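Local coordinates for protein 70 kDa peptidylprolyl isomerase, putative (Plasmodium falciparum, PDB 2FBN) that is a putative FK506-binding peptidyl-prolyl isomerase whose C-terminal tetratricopeptide repeat domain interacts with the C-terminal pentapeptide of Hsp90, at residues Thr96-Lys100 with Asn101-Pro105; Ala124-Lys127 with Leu128-Asn132. All coordinates share one frame; numbering follows the deposited sequence.

Contact 1: Thr96-Lys100 with Asn101-Pro105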
# COMPACT_ATOMS: atom_id res chain seq x y z
N THR A 96 10.79 -9.11 2.88
CA THR A 96 11.64 -10.24 2.43
C THR A 96 11.19 -10.82 1.08
O THR A 96 12.00 -10.96 0.15
CB THR A 96 11.71 -11.35 3.49
OG1 THR A 96 12.09 -10.78 4.75
CG2 THR A 96 12.71 -12.43 3.07
N CYS A 97 9.90 -11.12 0.96
CA CYS A 97 9.36 -11.70 -0.26
C CYS A 97 9.65 -10.80 -1.45
O CYS A 97 10.11 -11.24 -2.49
CB CYS A 97 7.84 -11.93 -0.13
SG CYS A 97 7.45 -13.32 0.97
N TYR A 98 9.38 -9.52 -1.28
CA TYR A 98 9.56 -8.60 -2.38
C TYR A 98 11.04 -8.37 -2.74
O TYR A 98 11.37 -8.23 -3.91
CB TYR A 98 8.83 -7.31 -2.06
CG TYR A 98 7.32 -7.42 -2.19
CD1 TYR A 98 6.73 -7.91 -3.36
CD2 TYR A 98 6.49 -6.98 -1.16
CE1 TYR A 98 5.32 -7.97 -3.50
CE2 TYR A 98 5.09 -7.03 -1.29
CZ TYR A 98 4.53 -7.53 -2.45
OH TYR A 98 3.15 -7.57 -2.57
N ASN A 99 11.92 -8.34 -1.73
CA ASN A 99 13.38 -8.35 -2.03
C ASN A 99 13.81 -9.58 -2.83
O ASN A 99 14.54 -9.47 -3.81
CB ASN A 99 14.20 -8.19 -0.76
CG ASN A 99 14.29 -6.73 -0.31
OD1 ASN A 99 14.13 -5.80 -1.13
ND2 ASN A 99 14.60 -6.52 0.97
N LYS A 100 13.31 -10.73 -2.43
CA LYS A 100 13.55 -11.98 -3.16
C LYS A 100 13.05 -11.89 -4.61
O LYS A 100 13.77 -12.28 -5.54
CB LYS A 100 12.89 -13.15 -2.44
CG LYS A 100 13.67 -13.62 -1.23
CD LYS A 100 12.90 -14.65 -0.38
CE LYS A 100 13.87 -15.36 0.57
NZ LYS A 100 14.79 -16.31 -0.19
N ASN A 101 11.85 -11.35 -4.81
CA ASN A 101 11.27 -11.20 -6.15
C ASN A 101 11.82 -9.98 -6.92
O ASN A 101 11.41 -9.72 -8.06
CB ASN A 101 9.74 -11.12 -6.07
CG ASN A 101 9.09 -12.50 -5.94
OD1 ASN A 101 9.77 -13.52 -5.88
ND2 ASN A 101 7.75 -12.52 -5.90
N LYS A 102 12.74 -9.24 -6.28
CA LYS A 102 13.32 -8.01 -6.82
C LYS A 102 12.29 -6.93 -7.16
O LYS A 102 12.46 -6.17 -8.13
CB LYS A 102 14.21 -8.30 -8.04
CG LYS A 102 15.22 -9.41 -7.80
CD LYS A 102 16.23 -9.44 -8.93
CE LYS A 102 16.84 -10.80 -9.00
NZ LYS A 102 15.94 -11.69 -9.78
N ASP A 103 11.22 -6.88 -6.37
CA ASP A 103 10.23 -5.81 -6.52
C ASP A 103 10.50 -4.78 -5.42
O ASP A 103 9.89 -4.79 -4.33
CB ASP A 103 8.80 -6.35 -6.51
CG ASP A 103 7.78 -5.28 -6.83
OD1 ASP A 103 8.05 -4.10 -6.53
OD2 ASP A 103 6.70 -5.62 -7.40
N TYR A 104 11.46 -3.91 -5.68
CA TYR A 104 11.99 -3.09 -4.61
C TYR A 104 11.03 -2.02 -4.07
O TYR A 104 10.98 -1.81 -2.87
CB TYR A 104 13.39 -2.54 -5.00
CG TYR A 104 14.35 -3.68 -5.26
CD1 TYR A 104 14.63 -4.64 -4.25
CD2 TYR A 104 14.92 -3.86 -6.52
CE1 TYR A 104 15.50 -5.72 -4.50
CE2 TYR A 104 15.78 -4.93 -6.77
CZ TYR A 104 16.08 -5.84 -5.76
OH TYR A 104 16.93 -6.90 -6.04
N PRO A 105 10.23 -1.39 -4.94
CA PRO A 105 9.24 -0.43 -4.38
C PRO A 105 8.29 -1.06 -3.36
O PRO A 105 7.97 -0.45 -2.34
CB PRO A 105 8.45 -0.00 -5.63
CG PRO A 105 9.49 -0.06 -6.72
CD PRO A 105 10.18 -1.39 -6.41
O HOH W 1 17.18 -8.85 -4.03
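The backbone oxygen of Asn99 takes two donors: Lys102 N at 3.1 Å and a water at 2.7 Å from Asn99 O. This is the end of helix 77-100, closed by a Schellman motif in the turn between the two helices of a tetratricopeptide repeat. Lys102 turns to a positive phi of 57°, and the chain bonds back into the last helical turn, with Asp103 N 2.8 Å from Tyr98 O. One step earlier, Asn101 N reaches Cys97 O at 2.9 Å. Lys102 N stands above the carbonyl plane of Asn99 rather than on a lone pair. The next helix starts at once: Asp103 is its N-cap, its side chain capping a backbone N just past the turn, and OD2 forms a salt bridge with Lys106 NZ. The Asp103 and Tyr98 side chains run side by side, pointing the same way, with Asp103 CB 4.1 Å from Tyr98 CD1. Tyr104 folds back over the turn, with Lys102 CA against one face of its ring. Its CG lies beside the backbone N (chi1 -60°), which brings the hydroxyl to the water that donates to Asn99 O. The Asn99 and Tyr104 side chains cross at about a right angle, with amide and ring planes 46° apart; OD1 lies at the ring edge, 3.4 Å from Tyr104 CD1.

Contact 2: Ala124-Lys127 with Leu128-Asn132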
# COMPACT_ATOMS: atom_id res chain seq x y z
N ALA A 124 13.77 -4.62 9.84
CA ALA A 124 13.09 -3.72 8.87
C ALA A 124 14.06 -2.68 8.30
O ALA A 124 14.02 -2.36 7.10
CB ALA A 124 11.91 -3.03 9.50
N LEU A 125 14.92 -2.12 9.15
CA LEU A 125 15.91 -1.15 8.67
C LEU A 125 16.79 -1.82 7.61
O LEU A 125 17.09 -1.24 6.55
CB LEU A 125 16.77 -0.63 9.83
CG LEU A 125 16.25 0.56 10.63
CD1 LEU A 125 17.06 0.71 11.90
CD2 LEU A 125 16.27 1.86 9.80
N TYR A 126 17.19 -3.06 7.90
CA TYR A 126 18.03 -3.82 6.97
C TYR A 126 17.31 -4.06 5.64
O TYR A 126 17.83 -3.78 4.55
CB TYR A 126 18.46 -5.15 7.60
CG TYR A 126 19.13 -6.06 6.60
CD1 TYR A 126 20.38 -5.73 6.07
CD2 TYR A 126 18.52 -7.22 6.17
CE1 TYR A 126 21.00 -6.56 5.13
CE2 TYR A 126 19.13 -8.04 5.22
CZ TYR A 126 20.37 -7.69 4.72
OH TYR A 126 20.96 -8.52 3.78
N LYS A 127 16.08 -4.56 5.72
CA LYS A 127 15.32 -4.87 4.50
C LYS A 127 15.01 -3.59 3.70
O LYS A 127 15.07 -3.58 2.47
CB LYS A 127 14.05 -5.63 4.84
CG LYS A 127 14.36 -6.99 5.47
CD LYS A 127 13.11 -7.64 6.08
CE LYS A 127 13.47 -8.89 6.90
NZ LYS A 127 14.30 -9.87 6.14
N LEU A 128 14.69 -2.51 4.41
CA LEU A 128 14.52 -1.20 3.77
C LEU A 128 15.82 -0.74 3.10
O LEU A 128 15.82 -0.24 1.97
CB LEU A 128 14.06 -0.16 4.80
CG LEU A 128 13.95 1.28 4.28
CD1 LEU A 128 12.98 1.39 3.11
CD2 LEU A 128 13.48 2.13 5.45
N GLY A 129 16.95 -0.91 3.79
CA GLY A 129 18.23 -0.57 3.19
C GLY A 129 18.53 -1.35 1.93
O GLY A 129 18.93 -0.78 0.91
N VAL A 130 18.32 -2.67 1.97
CA VAL A 130 18.55 -3.50 0.78
C VAL A 130 17.68 -3.04 -0.40
O VAL A 130 18.17 -2.84 -1.50
CB VAL A 130 18.27 -4.98 1.09
CG1 VAL A 130 18.25 -5.82 -0.19
CG2 VAL A 130 19.32 -5.50 2.08
N ALA A 131 16.40 -2.80 -0.14
CA ALA A 131 15.47 -2.46 -1.21
C ALA A 131 15.79 -1.07 -1.79
O ALA A 131 15.79 -0.88 -3.01
CB ALA A 131 14.07 -2.51 -0.68
N ASN A 132 16.06 -0.12 -0.90
CA ASN A 132 16.53 1.22 -1.31
C ASN A 132 17.77 1.11 -2.19
O ASN A 132 17.87 1.74 -3.25
CB ASN A 132 16.80 2.10 -0.09
CG ASN A 132 15.55 2.82 0.42
OD1 ASN A 132 14.62 3.09 -0.35
ND2 ASN A 132 15.53 3.14 1.72
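This is a local i to i+4 contact inside helix 122-135, the first helix of a tetratricopeptide repeat, in which Tyr126 and Val130 meet one turn apart on the side facing helix 156-173. The CG2 methyl of Val130 sits over one face of the Tyr126 ring in a CH-pi contact, 3.9 Å from the ring centroid and 24° off its normal. The methyl is displaced toward the CE1-CZ side of the rim, 3.6 Å from Tyr126 CZ. Tyr126 carries its ring beside its own carbonyl carbon (chi1 170°), leaning toward the next turn, while Val130 CG2 lies beside the Val130 backbone N and also packs 3.4 Å from Tyr126 O. Val130 N hydrogen-bonds to Tyr126 O at 2.9 Å, one of four successive helical bonds, of which Gly129 N to Leu125 O (2.8 Å) is another. Leu128 points elsewhere, onto Ala111 and Leu115 of helix 104-117. The Tyr126 hydroxyl and Ser161 OG of helix 156-173 are hydrogen-bonded, and Val130 touches the same serine. One aromatic residue thus combines an apolar face, covered by a methyl within its own helix, with a polar end that ties this helix to the last one modelled.

How the contacts relate
Contact 1 closes the last turn of helix 77-100 and starts helix 104-117; contact 2 lies on helix 122-135, which comes next in the chain, and their centres are about 10 Å apart. The two touch directly, joining neighbouring tetratricopeptide repeats. Lys127 NZ of contact 2 probably hydrogen-bonds to Thr96 OG1 of contact 1 at 2.8 Å. The side chain of Asn99 enters the same interface, OD1 lying 3.3 Å from Ala131 CB while its amide nitrogen makes a weak bond to the backbone oxygen of Lys127. Tyr104 CB adds packing against Ala131 O. Residues from both sides of the turn in contact 1 therefore meet one helix of the following repeat.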